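Local atomic coordinates of hypothetical protein (Parabacteroides distasonis, PDB entry 4JM1), a protein that is of unknown function but adopts a small alpha/beta fold resembling the prodomain of alpha-lytic protease. Residues Q43-A48 / K57-V62. Numbering follows the deposited sequence.
Sequences QFLEEA and KGVLIV. With EDO (1,2-ethanediol), chain C.
Val59 splits its two methyls between neighbouring helix residues, CG2 against the backbone of Leu45 and CG1 against the side chain of Phe44, and that wedge is the heart of the contact. Its CG2 comes right up to the helix, 3.7 Å from Leu45 CA. With CG1 anti to its own backbone N (chi1 162°), the other branch is turned along the strand to meet Phe44, where CG1 lies 4.1 Å from Phe44 CB. Leu45 extends past Val59 in the opposite direction, its CG anti to the backbone N (chi1 -178°), so that CD1 settles 4.1 Å from Gly58 CA on bare strand backbone. Two residues further on, Ile61 reaches in with its end alone: CG1 and CD1 cross the Phe44 side chain at about a right angle, bringing CD1 to 4.1 Å from Phe44 CD2. One face of the Phe44 ring carries a 1,2-ethanediol, probably from the crystallisation liquor, whose C1 sits over the ring centre, 3.9 Å above the plane. The diol's O2 donates a hydrogen bond to Glu47 OE2 (3.0 Å), one helical turn along, while Glu47 OE1 is engaged by Tyr5 OH. Further out, Tyr5 and Ile9 of helix 3-9 and Ile27 of strand 24-29 also touch Phe44, Leu56 packs on Leu45, and Ile29 and Ile79 border Ile61. Backbone bonds to Leu25 and Ala82 hold the strand between its two sheet neighbours. Between the two segments themselves the touching surfaces are apolar and buried; the axes of the short segments 43-48 and 58-62 approach to 7.7 Å with their directions at 137°, nearer antiparallel than parallel, as in the beta-alpha-beta crossover formed here by parallel strands 24-29 and 58-63 with helix 38-50 packed across the sheet.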
loop_
_atom_site.group_PDB
_atom_site.type_symbol
_atom_site.label_atom_id
_atom_site.label_comp_id
_atom_site.label_asym_id
_atom_site.label_seq_id
_atom_site.Cartn_x
_atom_site.Cartn_y
_atom_site.Cartn_z
ATOM N N GLN A 43 5.701 -4.357 7.288
ATOM C CA GLN A 43 6.851 -3.442 7.284
ATOM C C GLN A 43 6.474 -2.050 6.772
ATOM O O GLN A 43 6.899 -1.038 7.347
ATOM C CB GLN A 43 8.011 -4.028 6.472
ATOM C CG GLN A 43 8.601 -5.303 7.080
ATOM C CD GLN A 43 9.434 -5.006 8.290
ATOM O OE1 GLN A 43 9.018 -5.193 9.442
ATOM N NE2 GLN A 43 10.623 -4.510 8.037
ATOM N N PHE A 44 5.696 -1.998 5.700
ATOM C CA PHE A 44 5.220 -0.733 5.198
ATOM C C PHE A 44 4.319 -0.016 6.220
ATOM O O PHE A 44 4.382 1.204 6.384
ATOM C CB PHE A 44 4.472 -0.899 3.883
ATOM C CG PHE A 44 5.334 -0.763 2.660
ATOM C CD1 PHE A 44 5.960 0.444 2.373
ATOM C CD2 PHE A 44 5.450 -1.806 1.755
ATOM C CE1 PHE A 44 6.738 0.598 1.238
ATOM C CE2 PHE A 44 6.220 -1.666 0.597
ATOM C CZ PHE A 44 6.871 -0.467 0.342
ATOM N N LEU A 45 3.443 -0.768 6.892
ATOM C CA LEU A 45 2.561 -0.127 7.885
ATOM C C LEU A 45 3.378 0.502 9.002
ATOM O O LEU A 45 3.146 1.635 9.399
ATOM C CB LEU A 45 1.549 -1.131 8.437
ATOM C CG LEU A 45 0.522 -0.632 9.453
ATOM C CD1 LEU A 45 -0.307 0.541 8.915
ATOM C CD2 LEU A 45 -0.363 -1.806 9.931
ATOM N N GLU A 46 4.366 -0.235 9.494
ATOM C CA GLU A 46 5.235 0.300 10.541
ATOM C C GLU A 46 5.992 1.545 10.068
ATOM O O GLU A 46 6.133 2.533 10.810
ATOM C CB GLU A 46 6.224 -0.791 11.016
ATOM C CG GLU A 46 7.198 -0.370 12.129
ATOM C CD GLU A 46 8.150 -1.499 12.576
ATOM O OE1 GLU A 46 7.780 -2.693 12.449
ATOM O OE2 GLU A 46 9.271 -1.184 13.055
ATOM N N GLU A 47 6.510 1.502 8.852
ATOM C CA GLU A 47 7.258 2.633 8.325
ATOM C C GLU A 47 6.380 3.855 8.128
ATOM O O GLU A 47 6.788 4.955 8.469
ATOM C CB GLU A 47 7.889 2.252 7.012
ATOM C CG GLU A 47 8.831 3.293 6.459
ATOM C CD GLU A 47 9.494 2.841 5.153
ATOM O OE1 GLU A 47 8.862 2.966 4.060
ATOM O OE2 GLU A 47 10.636 2.305 5.256
ATOM N N ALA A 48 5.179 3.671 7.571
ATOM C CA ALA A 48 4.253 4.775 7.372
ATOM C C ALA A 48 3.988 5.452 8.743
ATOM O O ALA A 48 4.009 6.662 8.832
ATOM C CB ALA A 48 2.941 4.279 6.739
ATOM N N LYS A 57 -5.976 2.266 8.661
ATOM C CA LYS A 57 -6.517 0.977 9.111
ATOM C C LYS A 57 -5.579 -0.174 8.826
ATOM O O LYS A 57 -5.650 -1.216 9.468
ATOM C CB LYS A 57 -7.863 0.713 8.448
ATOM C CG LYS A 57 -8.924 1.647 8.971
ATOM C CD LYS A 57 -10.276 1.258 8.472
ATOM C CE LYS A 57 -11.308 2.218 8.995
ATOM N NZ LYS A 57 -12.554 2.088 8.202
ATOM N N GLY A 58 -4.692 0.009 7.843
ATOM C CA GLY A 58 -3.776 -1.047 7.503
ATOM C C GLY A 58 -3.102 -0.723 6.187
ATOM O O GLY A 58 -3.355 0.332 5.608
ATOM N N VAL A 59 -2.240 -1.632 5.740
ATOM C CA VAL A 59 -1.621 -1.614 4.417
ATOM C C VAL A 59 -2.082 -2.842 3.645
ATOM O O VAL A 59 -2.151 -3.962 4.205
ATOM C CB VAL A 59 -0.090 -1.593 4.521
ATOM C CG1 VAL A 59 0.604 -2.023 3.192
ATOM C CG2 VAL A 59 0.344 -0.197 4.977
ATOM N N LEU A 60 -2.369 -2.613 2.361
ATOM C CA LEU A 60 -2.723 -3.651 1.413
ATOM C C LEU A 60 -1.676 -3.633 0.314
ATOM O O LEU A 60 -1.379 -2.561 -0.227
ATOM C CB LEU A 60 -4.137 -3.450 0.824
ATOM C CG LEU A 60 -5.219 -3.243 1.881
ATOM C CD1 LEU A 60 -6.515 -2.796 1.173
ATOM C CD2 LEU A 60 -5.418 -4.492 2.764
ATOM N N ILE A 61 -1.146 -4.808 -0.036
ATOM C CA ILE A 61 -0.248 -4.955 -1.172
ATOM C C ILE A 61 -1.017 -5.502 -2.362
ATOM O O ILE A 61 -1.799 -6.432 -2.218
ATOM C CB ILE A 61 0.955 -5.878 -0.861
ATOM C CG1 ILE A 61 1.641 -5.459 0.462
ATOM C CG2 ILE A 61 1.943 -5.919 -2.076
ATOM C CD1 ILE A 61 2.346 -4.106 0.482
ATOM N N VAL A 62 -0.825 -4.864 -3.513
ATOM C CA VAL A 62 -1.367 -5.334 -4.766
ATOM C C VAL A 62 -0.244 -5.409 -5.824
ATOM O O VAL A 62 0.852 -4.862 -5.637
ATOM C CB VAL A 62 -2.515 -4.372 -5.276
ATOM C CG1 VAL A 62 -3.708 -4.336 -4.280
ATOM C CG2 VAL A 62 -2.010 -2.974 -5.621
HETATM C C1 EDO C . 9.414 -2.140 2.994
HETATM O O1 EDO C . 10.321 -1.875 1.909
HETATM C C2 EDO C . 9.277 -0.945 3.915
HETATM O O2 EDO C . 10.589 -0.504 4.318
#